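Local structure of octopine dehydrogenase (Pecten maximus, 3IQD) at residues 140-145 with 164-169; 206-211 with 271-276; 30-35 with 78-83. The protein catalyses the NADH-dependent reductive condensation of L-arginine with pyruvate to give D-octopine. All coordinates share one frame; numbering follows the deposited sequence.

Interaction 1: 140-145 with 164-169; sequences SFETLP and SVLAAS. With AG2 (agmatine), chain C; NAI (1,4-dihydronicotinamide adenine dinucleotide), chain B.
Glu142 leans across to the strand of 164-169 and joins it to bound agmatine. Its CG lies between the backbone N and the carbonyl carbon (chi1 49°), and the chain is extended beyond. CB passes beside agmatine NH1. CG packs on Ala167 O, and CD follows near Ala167 N. At the tip the two oxygens part: OE2 accepts a hydrogen bond of 2.7 Å from Ala167 N, which comes from above the carboxylate plane, while OE1 lies 2.8 Å from agmatine NH2. The backbone N of Glu142 in turn donates to Ala167 O. Leu166 CD1 lies 3.4 Å from Glu142 OE2 and also touches Thr143 CG2; its CD2 reaches Thr143 O and Pro145.

Before Glu142 the chain pairs antiparallel with 168-169. Ser140 and Ser169 exchange both backbone bonds, and Ala168 CB sits over the centre of the Phe141 ring, 3.4 Å from its centroid, as a CH-pi contact. Phe194 meets the same ring edge-to-face.

Thr143, a pyruvate-binding residue, touches agmatine CG through its CB, and Leu144 CB packs against the nicotinamide ring. The Ala167 N-H probably steadies the negative charge on Glu142. That suits a carboxylate that faces a guanidinium.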
loop_
_atom_site.group_PDB
_atom_site.type_symbol
_atom_site.label_atom_id
_atom_site.label_comp_id
_atom_site.label_asym_id
_atom_site.label_seq_id
_atom_site.Cartn_x
_atom_site.Cartn_y
_atom_site.Cartn_z
ATOM N N SER A 140 -7.110 3.596 -5.007
ATOM C CA SER A 140 -5.958 2.873 -4.479
ATOM C C SER A 140 -4.634 3.463 -4.947
ATOM O O SER A 140 -4.330 3.435 -6.143
ATOM C CB SER A 140 -6.042 1.392 -4.858
ATOM O OG SER A 140 -7.077 0.742 -4.135
ATOM N N PHE A 141 -3.853 3.991 -4.005
ATOM C CA PHE A 141 -2.544 4.577 -4.308
ATOM C C PHE A 141 -1.427 3.570 -4.098
ATOM O O PHE A 141 -1.431 2.833 -3.107
ATOM C CB PHE A 141 -2.289 5.815 -3.446
ATOM C CG PHE A 141 -2.941 7.065 -3.967
ATOM C CD1 PHE A 141 -4.267 7.356 -3.659
ATOM C CD2 PHE A 141 -2.220 7.960 -4.763
ATOM C CE1 PHE A 141 -4.872 8.521 -4.143
ATOM C CE2 PHE A 141 -2.816 9.127 -5.257
ATOM C CZ PHE A 141 -4.142 9.409 -4.947
ATOM N N GLU A 142 -0.470 3.556 -5.027
ATOM C CA GLU A 142 0.618 2.557 -5.050
ATOM C C GLU A 142 1.465 2.491 -3.768
ATOM O O GLU A 142 1.703 1.410 -3.230
ATOM C CB GLU A 142 1.502 2.733 -6.297
ATOM C CG GLU A 142 1.983 4.168 -6.571
ATOM C CD GLU A 142 2.870 4.290 -7.816
ATOM O OE1 GLU A 142 3.283 3.252 -8.381
ATOM O OE2 GLU A 142 3.156 5.433 -8.229
ATOM N N THR A 143 1.904 3.654 -3.290
ATOM C CA THR A 143 2.703 3.771 -2.072
ATOM C C THR A 143 2.377 5.101 -1.381
ATOM O O THR A 143 1.475 5.815 -1.810
ATOM C CB THR A 143 4.231 3.617 -2.371
ATOM O OG1 THR A 143 4.969 3.549 -1.145
ATOM C CG2 THR A 143 4.767 4.760 -3.209
ATOM N N LEU A 144 3.094 5.430 -0.312
ATOM C CA LEU A 144 2.898 6.710 0.361
ATOM C C LEU A 144 3.626 7.824 -0.399
ATOM O O LEU A 144 4.800 7.673 -0.745
ATOM C CB LEU A 144 3.377 6.637 1.813
ATOM C CG LEU A 144 2.996 7.775 2.766
ATOM C CD1 LEU A 144 1.532 7.692 3.189
ATOM C CD2 LEU A 144 3.899 7.755 3.981
ATOM N N PRO A 145 2.921 8.937 -0.685
ATOM C CA PRO A 145 3.486 10.102 -1.387
ATOM C C PRO A 145 4.838 10.589 -0.853
ATOM O O PRO A 145 5.685 11.040 -1.633
ATOM C CB PRO A 145 2.416 11.191 -1.201
ATOM C CG PRO A 145 1.342 10.595 -0.332
ATOM C CD PRO A 145 1.487 9.123 -0.393
ATOM N N SER A 164 8.036 12.202 -7.004
ATOM C CA SER A 164 7.817 13.069 -8.155
ATOM C C SER A 164 6.487 12.748 -8.812
ATOM O O SER A 164 5.697 13.645 -9.120
ATOM C CB SER A 164 8.953 12.927 -9.174
ATOM O OG SER A 164 10.143 13.534 -8.705
ATOM N N VAL A 165 6.258 11.458 -9.031
ATOM C CA VAL A 165 5.011 10.977 -9.605
ATOM C C VAL A 165 4.444 9.877 -8.725
ATOM O O VAL A 165 5.190 9.200 -8.014
ATOM C CB VAL A 165 5.187 10.466 -11.068
ATOM C CG1 VAL A 165 5.460 11.624 -12.013
ATOM C CG2 VAL A 165 6.287 9.413 -11.162
ATOM N N LEU A 166 3.128 9.715 -8.759
ATOM C CA LEU A 166 2.476 8.634 -8.039
ATOM C C LEU A 166 1.195 8.231 -8.751
ATOM O O LEU A 166 0.446 9.089 -9.219
ATOM C CB LEU A 166 2.179 9.040 -6.594
ATOM C CG LEU A 166 2.181 7.896 -5.576
ATOM C CD1 LEU A 166 3.593 7.363 -5.413
ATOM C CD2 LEU A 166 1.612 8.343 -4.234
ATOM N N ALA A 167 0.954 6.926 -8.833
ATOM C CA ALA A 167 -0.211 6.398 -9.528
ATOM C C ALA A 167 -1.291 5.973 -8.547
ATOM O O ALA A 167 -0.997 5.591 -7.412
ATOM C CB ALA A 167 0.188 5.230 -10.411
ATOM N N ALA A 168 -2.543 6.052 -8.993
ATOM C CA ALA A 168 -3.682 5.555 -8.226
ATOM C C ALA A 168 -4.723 4.965 -9.163
ATOM O O ALA A 168 -4.920 5.462 -10.268
ATOM C CB ALA A 168 -4.293 6.661 -7.388
ATOM N N SER A 169 -5.380 3.897 -8.726
ATOM C CA SER A 169 -6.482 3.325 -9.487
ATOM C C SER A 169 -7.795 3.843 -8.931
ATOM O O SER A 169 -7.829 4.439 -7.853
ATOM C CB SER A 169 -6.455 1.801 -9.423
ATOM O OG SER A 169 -6.949 1.331 -8.178
HETATM N N AG2 C . 7.161 -0.840 -0.429
HETATM C CA AG2 C . 6.387 0.099 -1.288
HETATM C CB AG2 C . 7.115 0.325 -2.613
HETATM C CG AG2 C . 6.324 1.111 -3.647
HETATM C CD AG2 C . 5.495 0.196 -4.540
HETATM N NE AG2 C . 5.513 0.628 -5.937
HETATM C CZ AG2 C . 4.524 0.419 -6.803
HETATM N NH1 AG2 C . 3.420 -0.216 -6.427
HETATM N NH2 AG2 C . 4.638 0.849 -8.051
HETATM P PA NAI B . 2.850 4.111 11.001
HETATM O O1A NAI B . 3.589 2.898 11.428
HETATM O O2A NAI B . 3.531 5.362 11.401
HETATM O O5B NAI B . 1.371 4.055 11.611
HETATM C C5B NAI B . 1.139 3.781 12.970
HETATM C C4B NAI B . -0.363 3.909 13.158
HETATM O O4B NAI B . -1.002 2.667 12.925
HETATM C C3B NAI B . -0.759 4.325 14.557
HETATM O O3B NAI B . -0.757 5.718 14.685
HETATM C C2B NAI B . -2.153 3.758 14.668
HETATM O O2B NAI B . -3.102 4.694 14.210
HETATM C C1B NAI B . -2.132 2.535 13.759
HETATM N N9A NAI B . -2.016 1.316 14.587
HETATM C C8A NAI B . -0.866 0.757 15.095
HETATM N N7A NAI B . -1.195 -0.346 15.810
HETATM C C5A NAI B . -2.536 -0.498 15.773
HETATM C C6A NAI B . -3.386 -1.453 16.328
HETATM N N6A NAI B . -2.883 -2.623 16.705
HETATM N N1A NAI B . -4.753 -1.351 16.117
HETATM C C2A NAI B . -5.264 -0.313 15.350
HETATM N N3A NAI B . -4.410 0.632 14.800
HETATM C C4A NAI B . -3.067 0.539 15.007
HETATM O O3 NAI B . 2.591 4.069 9.411
HETATM P PN NAI B . 3.047 5.259 8.424
HETATM O O1N NAI B . 4.475 5.546 8.659
HETATM O O2N NAI B . 2.074 6.387 8.473
HETATM O O5D NAI B . 2.912 4.516 7.009
HETATM C C5D NAI B . 1.641 4.152 6.514
HETATM C C4D NAI B . 1.802 3.079 5.447
HETATM O O4D NAI B . 2.564 3.598 4.375
HETATM C C3D NAI B . 2.538 1.863 5.986
HETATM O O3D NAI B . 1.864 0.709 5.548
HETATM C C2D NAI B . 3.920 1.924 5.370
HETATM O O2D NAI B . 4.360 0.636 5.002
HETATM C C1D NAI B . 3.734 2.829 4.153
HETATM N N1N NAI B . 4.895 3.706 3.876
HETATM C C2N NAI B . 5.536 4.422 4.863
HETATM C C3N NAI B . 6.632 5.239 4.554
HETATM C C7N NAI B . 7.018 6.357 5.483
HETATM O O7N NAI B . 6.410 6.472 6.751
HETATM N N7N NAI B . 7.939 7.232 5.081
HETATM C C4N NAI B . 7.066 5.321 3.227
HETATM C C5N NAI B . 6.411 4.606 2.227
HETATM C C6N NAI B . 5.319 3.803 2.570
#

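Interaction 2: 206-211 with 271-276; sequences MSYSFV and DDKDIY. Unlike the reference sequence in segment 271-276: Asp272 (reference Val). With AG2 (agmatine), chain C.
Tyr208 reaches across to the loop before helix 275-283 and donates a hydrogen bond from OH to Lys273 O. Lys273 O lies at the ring edge, in its plane. The tyrosine ring is sandwiched. Met206 O lies over one face, 3.6 Å above the plane, and Ile275 covers the opposite face towards the rim.

The tight part gathers round the tip of Ile275. CG1 is anti to the backbone N (chi1 -169°), and the extended branch carries CD1 in among three side chains. CD1 lies 3.7 Å from Tyr208 CD2, in a CH-pi contact, and 3.8 Å from Phe210 CE1, which comes from the opposite direction. Val211 CG2 touches the same methyl at 3.5 Å.

Buried Met206 links this cluster to the more open end. Its chain bends at chi2 and chi3, and CE meets Lys273 CG at 3.7 Å. SD lies beside Asp272 CA and Lys273 N; the carboxylate of Asp272, which differs from the reference sequence, passes CG more loosely. Lys273 and Asp271 form the partly exposed side. The ammonium of Lys273 turns outward to a salt bridge with Glu281, and Asp271 turns to Lys198.

The backbone O of Met206, an arginine-binding residue, accepts a hydrogen bond from agmatine NH1. The contact thus joins the turn between helices 200-205 and 211-220 to the start of helix 275-283. Helix 240-263 flanks it at Phe210 and Asp272, and helix 330-344 adds Met334 beside Phe210.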
loop_
_atom_site.group_PDB
_atom_site.type_symbol
_atom_site.label_atom_id
_atom_site.label_comp_id
_atom_site.label_asym_id
_atom_site.label_seq_id
_atom_site.Cartn_x
_atom_site.Cartn_y
_atom_site.Cartn_z
ATOM N N MET A 206 0.825 -4.375 -9.932
ATOM C CA MET A 206 2.009 -3.519 -10.016
ATOM C C MET A 206 2.624 -3.191 -8.654
ATOM O O MET A 206 3.657 -2.510 -8.574
ATOM C CB MET A 206 1.682 -2.229 -10.766
ATOM C CG MET A 206 1.521 -2.415 -12.267
ATOM S SD MET A 206 3.003 -3.072 -13.040
ATOM C CE MET A 206 4.096 -1.666 -12.883
ATOM N N SER A 207 1.990 -3.682 -7.588
ATOM C CA SER A 207 2.545 -3.586 -6.240
ATOM C C SER A 207 3.846 -4.366 -6.127
ATOM O O SER A 207 4.664 -4.101 -5.246
ATOM C CB SER A 207 1.544 -4.108 -5.212
ATOM O OG SER A 207 0.412 -3.260 -5.155
ATOM N N TYR A 208 4.025 -5.328 -7.029
ATOM C CA TYR A 208 5.184 -6.204 -7.021
ATOM C C TYR A 208 5.448 -6.670 -5.591
ATOM O O TYR A 208 6.556 -6.504 -5.065
ATOM C CB TYR A 208 6.415 -5.486 -7.593
ATOM C CG TYR A 208 6.350 -5.136 -9.066
ATOM C CD1 TYR A 208 5.763 -6.005 -9.996
ATOM C CD2 TYR A 208 6.911 -3.950 -9.539
ATOM C CE1 TYR A 208 5.720 -5.688 -11.354
ATOM C CE2 TYR A 208 6.874 -3.624 -10.894
ATOM C CZ TYR A 208 6.279 -4.498 -11.792
ATOM O OH TYR A 208 6.243 -4.175 -13.124
ATOM N N SER A 209 4.417 -7.237 -4.965
ATOM C CA SER A 209 4.482 -7.654 -3.563
ATOM C C SER A 209 5.628 -8.624 -3.299
ATOM O O SER A 209 6.102 -8.743 -2.165
ATOM C CB SER A 209 3.162 -8.278 -3.130
ATOM O OG SER A 209 2.124 -7.325 -3.166
ATOM N N PHE A 210 6.073 -9.293 -4.359
ATOM C CA PHE A 210 7.183 -10.228 -4.290
ATOM C C PHE A 210 8.533 -9.568 -4.006
ATOM O O PHE A 210 9.437 -10.234 -3.519
ATOM C CB PHE A 210 7.278 -11.026 -5.596
ATOM C CG PHE A 210 7.488 -10.174 -6.817
ATOM C CD1 PHE A 210 8.763 -9.721 -7.162
ATOM C CD2 PHE A 210 6.415 -9.831 -7.632
ATOM C CE1 PHE A 210 8.961 -8.933 -8.290
ATOM C CE2 PHE A 210 6.603 -9.050 -8.766
ATOM C CZ PHE A 210 7.880 -8.598 -9.095
ATOM N N VAL A 211 8.676 -8.279 -4.319
ATOM C CA VAL A 211 10.000 -7.636 -4.323
ATOM C C VAL A 211 10.775 -7.862 -3.028
ATOM O O VAL A 211 11.900 -8.359 -3.058
ATOM C CB VAL A 211 9.943 -6.120 -4.682
ATOM C CG1 VAL A 211 11.306 -5.450 -4.476
ATOM C CG2 VAL A 211 9.501 -5.937 -6.113
ATOM N N ASP A 271 -1.131 -1.897 -18.866
ATOM C CA ASP A 271 -0.093 -1.135 -18.175
ATOM C C ASP A 271 0.671 -1.968 -17.152
ATOM O O ASP A 271 1.523 -1.439 -16.443
ATOM C CB ASP A 271 -0.663 0.129 -17.523
ATOM C CG ASP A 271 -0.870 1.262 -18.513
ATOM O OD1 ASP A 271 -0.921 1.011 -19.736
ATOM O OD2 ASP A 271 -1.000 2.414 -18.059
ATOM N N ASP A 272 0.365 -3.262 -17.069
ATOM C CA ASP A 272 1.231 -4.199 -16.364
ATOM C C ASP A 272 2.499 -4.377 -17.168
ATOM O O ASP A 272 2.475 -4.917 -18.277
ATOM C CB ASP A 272 0.563 -5.552 -16.187
ATOM C CG ASP A 272 -0.426 -5.557 -15.070
ATOM O OD1 ASP A 272 -1.608 -5.209 -15.314
ATOM O OD2 ASP A 272 -0.013 -5.916 -13.947
ATOM N N LYS A 273 3.601 -3.905 -16.604
ATOM C CA LYS A 273 4.875 -3.887 -17.299
ATOM C C LYS A 273 5.939 -4.647 -16.521
ATOM O O LYS A 273 5.727 -5.024 -15.366
ATOM C CB LYS A 273 5.312 -2.443 -17.585
ATOM C CG LYS A 273 5.077 -1.455 -16.435
ATOM C CD LYS A 273 5.226 0.002 -16.887
ATOM C CE LYS A 273 4.043 0.454 -17.743
ATOM N NZ LYS A 273 4.338 1.690 -18.516
ATOM N N ASP A 274 7.071 -4.892 -17.177
ATOM C CA ASP A 274 8.214 -5.519 -16.547
ATOM C C ASP A 274 8.707 -4.646 -15.418
ATOM O O ASP A 274 8.695 -3.421 -15.520
ATOM C CB ASP A 274 9.341 -5.720 -17.562
ATOM C CG ASP A 274 9.297 -7.083 -18.222
ATOM O OD1 ASP A 274 9.143 -7.135 -19.464
ATOM O OD2 ASP A 274 9.416 -8.102 -17.496
ATOM N N ILE A 275 9.136 -5.288 -14.338
ATOM C CA ILE A 275 9.744 -4.590 -13.215
ATOM C C ILE A 275 10.944 -3.752 -13.679
ATOM O O ILE A 275 11.149 -2.634 -13.201
ATOM C CB ILE A 275 10.125 -5.577 -12.076
ATOM C CG1 ILE A 275 10.508 -4.814 -10.806
ATOM C CG2 ILE A 275 11.218 -6.566 -12.521
ATOM C CD1 ILE A 275 10.251 -5.594 -9.542
ATOM N N TYR A 276 11.708 -4.293 -14.628
ATOM C CA TYR A 276 12.847 -3.593 -15.213
ATOM C C TYR A 276 12.382 -2.364 -15.978
ATOM O O TYR A 276 12.951 -1.279 -15.836
ATOM C CB TYR A 276 13.638 -4.533 -16.130
ATOM C CG TYR A 276 14.729 -3.863 -16.937
ATOM C CD1 TYR A 276 15.680 -3.047 -16.324
ATOM C CD2 TYR A 276 14.823 -4.059 -18.311
ATOM C CE1 TYR A 276 16.684 -2.437 -17.057
ATOM C CE2 TYR A 276 15.830 -3.455 -19.055
ATOM C CZ TYR A 276 16.755 -2.643 -18.417
ATOM O OH TYR A 276 17.751 -2.034 -19.137
HETATM N N AG2 C . 7.161 -0.840 -0.429
HETATM C CA AG2 C . 6.387 0.099 -1.288
HETATM C CB AG2 C . 7.115 0.325 -2.613
HETATM C CG AG2 C . 6.324 1.111 -3.647
HETATM C CD AG2 C . 5.495 0.196 -4.540
HETATM N NE AG2 C . 5.513 0.628 -5.937
HETATM C CZ AG2 C . 4.524 0.419 -6.803
HETATM N NH1 AG2 C . 3.420 -0.216 -6.427
HETATM N NH2 AG2 C . 4.638 0.849 -8.051
#

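Interaction 3: 30-35 with 78-83; sequences RVLTLF and IAISGA. With NAI (1,4-dihydronicotinamide adenine dinucleotide), chain B.
Arg30 points from its strand to the end of helix 76-80 and holds the backbone there with its guanidinium. CB, CG and CD run past Ala79 O, and a bend at chi2 (96°) turns the group towards the segment 78-83. NH1 donates to Ala79 O at 2.9 Å and to Ser81 O at 2.8 Å. NH2 donates to Ser81 O as well, at 3.2 Å, so one carbonyl oxygen is gripped end-on by two nitrogens. Both acceptor oxygens lie in the guanidinium plane. The carbonyls are turned differently: NH1 sits above the carbonyl planes of both residues, while NH2 lies in the carbonyl plane of Ser81. Glu28 forms a salt bridge with NE.

The bonds set the edge of the group against these carbonyls and fix its rotation, while Ala83 CA lies over one face. A type II turn runs from Ile80 to Ala83, with Gly82 at positive phi. The carbonyls at and just past the C-terminal end of this short helix offer partial negative charge, which may favour the arginine there.

Leu32 points the same way two residues on. Its CB meets Ala79 CB at 3.6 Å, and CD2 touches Ile80 CG1 more loosely.

Further along, Phe35 lays one ring face over the adenine of NADH, with C5A 3.6 Å above its plane. A dinucleotide-binding domain of Rossmann type commonly has such an arrangement: a helix packs on the parallel strands, and the loop after strand 27-32 receives the adenosine.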
loop_
_atom_site.group_PDB
_atom_site.type_symbol
_atom_site.label_atom_id
_atom_site.label_comp_id
_atom_site.label_asym_id
_atom_site.label_seq_id
_atom_site.Cartn_x
_atom_site.Cartn_y
_atom_site.Cartn_z
ATOM N N ARG A 30 -11.062 16.270 9.334
ATOM C CA ARG A 30 -11.393 15.551 10.559
ATOM C C ARG A 30 -10.442 14.371 10.644
ATOM O O ARG A 30 -10.381 13.557 9.725
ATOM C CB ARG A 30 -12.840 15.035 10.542
ATOM C CG ARG A 30 -13.922 16.069 10.204
ATOM C CD ARG A 30 -14.297 16.024 8.721
ATOM N NE ARG A 30 -15.558 16.716 8.449
ATOM C CZ ARG A 30 -16.752 16.128 8.377
ATOM N NH1 ARG A 30 -16.880 14.820 8.563
ATOM N NH2 ARG A 30 -17.829 16.852 8.117
ATOM N N VAL A 31 -9.678 14.285 11.728
ATOM C CA VAL A 31 -8.775 13.158 11.925
ATOM C C VAL A 31 -9.497 12.061 12.701
ATOM O O VAL A 31 -10.000 12.299 13.804
ATOM C CB VAL A 31 -7.477 13.574 12.658
ATOM C CG1 VAL A 31 -6.549 12.382 12.835
ATOM C CG2 VAL A 31 -6.756 14.674 11.896
ATOM N N LEU A 32 -9.562 10.869 12.113
ATOM C CA LEU A 32 -10.076 9.696 12.813
ATOM C C LEU A 32 -8.955 8.718 13.138
ATOM O O LEU A 32 -8.161 8.347 12.267
ATOM C CB LEU A 32 -11.168 8.989 12.002
ATOM C CG LEU A 32 -11.844 7.766 12.640
ATOM C CD1 LEU A 32 -12.601 8.141 13.910
ATOM C CD2 LEU A 32 -12.776 7.068 11.657
ATOM N N THR A 33 -8.891 8.313 14.401
ATOM C CA THR A 33 -7.986 7.249 14.815
ATOM C C THR A 33 -8.659 6.383 15.876
ATOM O O THR A 33 -9.108 6.886 16.908
ATOM C CB THR A 33 -6.593 7.783 15.267
ATOM O OG1 THR A 33 -5.920 6.790 16.051
ATOM C CG2 THR A 33 -6.722 9.051 16.076
ATOM N N LEU A 34 -8.744 5.085 15.596
ATOM C CA LEU A 34 -9.424 4.143 16.484
ATOM C C LEU A 34 -8.452 3.348 17.348
ATOM O O LEU A 34 -8.873 2.454 18.083
ATOM C CB LEU A 34 -10.291 3.171 15.681
ATOM C CG LEU A 34 -11.228 3.712 14.601
ATOM C CD1 LEU A 34 -11.508 2.607 13.596
ATOM C CD2 LEU A 34 -12.518 4.276 15.185
ATOM N N PHE A 35 -7.160 3.666 17.257
ATOM C CA PHE A 35 -6.148 3.005 18.082
ATOM C C PHE A 35 -6.244 3.458 19.536
ATOM O O PHE A 35 -5.667 4.473 19.927
ATOM C CB PHE A 35 -4.740 3.227 17.522
ATOM C CG PHE A 35 -3.670 2.427 18.222
ATOM C CD1 PHE A 35 -3.929 1.139 18.695
ATOM C CD2 PHE A 35 -2.389 2.954 18.387
ATOM C CE1 PHE A 35 -2.929 0.395 19.337
ATOM C CE2 PHE A 35 -1.381 2.216 19.028
ATOM C CZ PHE A 35 -1.655 0.937 19.502
ATOM N N ILE A 78 -18.604 11.655 14.055
ATOM C CA ILE A 78 -18.100 13.009 13.865
ATOM C C ILE A 78 -17.145 13.058 12.668
ATOM O O ILE A 78 -17.200 13.985 11.859
ATOM C CB ILE A 78 -17.435 13.567 15.155
ATOM C CG1 ILE A 78 -18.475 13.672 16.282
ATOM C CG2 ILE A 78 -16.802 14.938 14.896
ATOM C CD1 ILE A 78 -17.923 14.082 17.646
ATOM N N ALA A 79 -16.299 12.042 12.543
ATOM C CA ALA A 79 -15.246 12.027 11.529
ATOM C C ALA A 79 -15.738 11.767 10.097
ATOM O O ALA A 79 -15.304 12.439 9.153
ATOM C CB ALA A 79 -14.168 11.016 11.917
ATOM N N ILE A 80 -16.643 10.802 9.948
ATOM C CA ILE A 80 -17.043 10.293 8.637
ATOM C C ILE A 80 -18.279 10.985 8.060
ATOM O O ILE A 80 -18.391 11.140 6.843
ATOM C CB ILE A 80 -17.264 8.746 8.679
ATOM C CG1 ILE A 80 -15.976 8.010 9.074
ATOM C CG2 ILE A 80 -17.829 8.215 7.353
ATOM C CD1 ILE A 80 -14.817 8.132 8.065
ATOM N N SER A 81 -19.203 11.388 8.932
ATOM C CA SER A 81 -20.464 11.996 8.497
ATOM C C SER A 81 -20.220 13.280 7.721
ATOM O O SER A 81 -19.590 14.213 8.227
ATOM C CB SER A 81 -21.394 12.266 9.680
ATOM O OG SER A 81 -21.747 11.060 10.326
ATOM N N GLY A 82 -20.708 13.306 6.485
ATOM C CA GLY A 82 -20.578 14.472 5.627
ATOM C C GLY A 82 -19.253 14.550 4.893
ATOM O O GLY A 82 -19.055 15.455 4.073
ATOM N N ALA A 83 -18.349 13.610 5.183
ATOM C CA ALA A 83 -17.027 13.588 4.560
ATOM C C ALA A 83 -17.141 13.308 3.071
ATOM O O ALA A 83 -17.816 12.363 2.655
ATOM C CB ALA A 83 -16.129 12.561 5.224
HETATM P PA NAI B . 2.850 4.111 11.001
HETATM O O1A NAI B . 3.589 2.898 11.428
HETATM O O2A NAI B . 3.531 5.362 11.401
HETATM O O5B NAI B . 1.371 4.055 11.611
HETATM C C5B NAI B . 1.139 3.781 12.970
HETATM C C4B NAI B . -0.363 3.909 13.158
HETATM O O4B NAI B . -1.002 2.667 12.925
HETATM C C3B NAI B . -0.759 4.325 14.557
HETATM O O3B NAI B . -0.757 5.718 14.685
HETATM C C2B NAI B . -2.153 3.758 14.668
HETATM O O2B NAI B . -3.102 4.694 14.210
HETATM C C1B NAI B . -2.132 2.535 13.759
HETATM N N9A NAI B . -2.016 1.316 14.587
HETATM C C8A NAI B . -0.866 0.757 15.095
HETATM N N7A NAI B . -1.195 -0.346 15.810
HETATM C C5A NAI B . -2.536 -0.498 15.773
HETATM C C6A NAI B . -3.386 -1.453 16.328
HETATM N N6A NAI B . -2.883 -2.623 16.705
HETATM N N1A NAI B . -4.753 -1.351 16.117
HETATM C C2A NAI B . -5.264 -0.313 15.350
HETATM N N3A NAI B . -4.410 0.632 14.800
HETATM C C4A NAI B . -3.067 0.539 15.007
HETATM O O3 NAI B . 2.591 4.069 9.411
HETATM P PN NAI B . 3.047 5.259 8.424
HETATM O O1N NAI B . 4.475 5.546 8.659
HETATM O O2N NAI B . 2.074 6.387 8.473
HETATM O O5D NAI B . 2.912 4.516 7.009
HETATM C C5D NAI B . 1.641 4.152 6.514
HETATM C C4D NAI B . 1.802 3.079 5.447
HETATM O O4D NAI B . 2.564 3.598 4.375
HETATM C C3D NAI B . 2.538 1.863 5.986
HETATM O O3D NAI B . 1.864 0.709 5.548
HETATM C C2D NAI B . 3.920 1.924 5.370
HETATM O O2D NAI B . 4.360 0.636 5.002
HETATM C C1D NAI B . 3.734 2.829 4.153
HETATM N N1N NAI B . 4.895 3.706 3.876
HETATM C C2N NAI B . 5.536 4.422 4.863
HETATM C C3N NAI B . 6.632 5.239 4.554
HETATM C C7N NAI B . 7.018 6.357 5.483
HETATM O O7N NAI B . 6.410 6.472 6.751
HETATM N N7N NAI B . 7.939 7.232 5.081
HETATM C C4N NAI B . 7.066 5.321 3.227
HETATM C C5N NAI B . 6.411 4.606 2.227
HETATM C C6N NAI B . 5.319 3.803 2.570
#

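From the N terminus, interaction 3 comes first. It closes a loop of 42 residues and ties strand 27-32 to the end of helix 76-80. Interaction 1 follows with a short loop of 18 residues, mostly strand, between strands 137-141 and 161-171. Interaction 2 closes last, over 59 residues, rather more than half helical and with no strand, within the alpha-helical domain. The three loops run in series; none nests or crosses. Interactions 1 and 3 both touch NADH, at the nicotinamide and adenine ends respectively. Interactions 1 and 2 share agmatine, with centres about 14 Å apart. Segment 140-145 touches both ligands: Glu142 and Thr143 at agmatine, Thr143 and Leu144 at the nicotinamide. Interactions 2 and 3 lie on opposite sides of the chain's centre.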